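Local coordinates for ATP phosphoribosyltransferase (Thermotoga maritima, PDB 1O63), which probably catalyses the condensation of ATP with 5-phosphoribose 1-diphosphate to give phosphoribosyl-ATP, the first step of histidine biosynthesis, at residues A[111-114]-A[115-118]. Numbering follows the deposited sequence. Where two conformers were deposited one is given.
Sequences PNVT and QRYC
Gln-115 N donates to Pro-111 O at 2.8 Å, the first of four successive i to i+4 bonds that make the opening turns of helix 111-121 a worked example of alpha-helical hydrogen bonding. Arg-116 N to Asn-112 O, Tyr-117 N to Val-113 O and Cys-118 N to Thr-114 O continue the series at 2.8 to 3.0 Å. The last is the straightest (N-H...O 172°). At the helix start, the amides of Asn-112 and Val-113 are held by the carboxylate of Glu-71.

Side-chain contacts follow the same spacing. The chain of Arg-116 leaves anti to its amide nitrogen (chi1 -165°) and bends at chi3, bringing the guanidinium back over the preceding turn with Asn-112 O above one face, offset toward the rim; its NH1 is hydrogen-bonded to Leu-70 O, in helix 66-71. Deeper in, Cys-118 SG lies 3.5 Å from Thr-114 O and is joined to Cys-125 by a disulfide.

Within this beta-alpha-beta unit, Thr-114 touches Ile-106, Thr-108 and Ile-127, while Val-113 and Tyr-117 meet strand 81-94; Tyr-117 OH is hydrogen-bonded to Asp-165. The chemistry implies a helix start held by backbone hydrogen bonds, with the disulfide tying the helix covalently to the following strand.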
loop_
_atom_site.group_PDB
_atom_site.type_symbol
_atom_site.label_atom_id
_atom_site.label_comp_id
_atom_site.label_asym_id
_atom_site.label_seq_id
_atom_site.Cartn_x
_atom_site.Cartn_y
_atom_site.Cartn_z
ATOM N N PRO A 111 1.272 11.533 2.634
ATOM C CA PRO A 111 1.014 12.513 3.662
ATOM C C PRO A 111 2.177 13.401 4.011
ATOM O O PRO A 111 1.917 14.605 4.251
ATOM C CB PRO A 111 0.490 11.697 4.852
ATOM C CG PRO A 111 0.995 10.313 4.611
ATOM C CD PRO A 111 1.109 10.161 3.129
ATOM N N ASN A 112 3.434 12.984 3.992
ATOM C CA ASN A 112 4.534 13.891 4.329
ATOM C C ASN A 112 4.784 14.886 3.202
ATOM O O ASN A 112 5.016 16.066 3.432
ATOM C CB ASN A 112 5.820 13.130 4.670
ATOM C CG ASN A 112 5.643 12.263 5.907
ATOM O OD1 ASN A 112 4.913 12.630 6.819
ATOM N ND2 ASN A 112 6.265 11.080 5.904
ATOM N N VAL A 113 4.820 14.354 1.954
ATOM C CA VAL A 113 4.910 15.230 0.784
ATOM C C VAL A 113 3.805 16.300 0.837
ATOM O O VAL A 113 4.053 17.474 0.637
ATOM C CB VAL A 113 4.730 14.395 -0.502
ATOM C CG1 VAL A 113 4.295 15.255 -1.671
ATOM C CG2 VAL A 113 6.065 13.693 -0.799
ATOM N N THR A 114 2.566 15.882 1.094
ATOM C CA THR A 114 1.438 16.828 1.129
ATOM C C THR A 114 1.619 17.817 2.279
ATOM O O THR A 114 1.466 19.034 2.090
ATOM C CB THR A 114 0.057 16.205 1.188
ATOM O OG1 THR A 114 -0.924 17.259 1.482
ATOM C CG2 THR A 114 -0.115 15.196 2.295
ATOM N N GLN A 115 2.032 17.333 3.452
ATOM C CA GLN A 115 2.249 18.257 4.578
ATOM C C GLN A 115 3.326 19.272 4.225
ATOM O O GLN A 115 3.165 20.472 4.493
ATOM C CB GLN A 115 2.616 17.481 5.837
ATOM C CG GLN A 115 3.158 18.363 6.974
ATOM C CD GLN A 115 2.057 19.203 7.584
ATOM O OE1 GLN A 115 0.874 18.878 7.439
ATOM N NE2 GLN A 115 2.414 20.283 8.268
ATOM N N ARG A 116 4.409 18.827 3.572
ATOM C CA ARG A 116 5.478 19.750 3.174
ATOM C C ARG A 116 4.958 20.798 2.196
ATOM O O ARG A 116 5.375 21.964 2.195
ATOM C CB ARG A 116 6.638 18.974 2.553
ATOM C CG ARG A 116 7.938 19.732 2.410
ATOM C CD ARG A 116 9.091 18.822 1.969
ATOM N NE ARG A 116 9.303 17.779 2.955
ATOM C CZ ARG A 116 9.133 16.473 2.791
ATOM N NH1 ARG A 116 8.774 15.988 1.608
ATOM N NH2 ARG A 116 9.353 15.671 3.828
ATOM N N TYR A 117 4.090 20.368 1.281
ATOM C CA TYR A 117 3.488 21.270 0.313
ATOM C C TYR A 117 2.657 22.318 1.025
ATOM O O TYR A 117 2.950 23.527 0.919
ATOM C CB TYR A 117 2.701 20.492 -0.750
ATOM C CG TYR A 117 2.084 21.418 -1.788
ATOM C CD1 TYR A 117 0.736 21.738 -1.734
ATOM C CD2 TYR A 117 2.895 22.031 -2.745
ATOM C CE1 TYR A 117 0.185 22.622 -2.653
ATOM C CE2 TYR A 117 2.357 22.900 -3.669
ATOM C CZ TYR A 117 0.997 23.179 -3.617
ATOM O OH TYR A 117 0.441 24.049 -4.542
ATOM N N CYS A 118 1.763 21.910 1.917
ATOM C CA CYS A 118 0.952 22.857 2.685
ATOM C C CYS A 118 1.809 23.896 3.427
ATOM O O CYS A 118 1.595 25.110 3.262
ATOM C CB CYS A 118 0.008 22.149 3.626
ATOM S SG CYS A 118 -1.266 21.118 2.797
#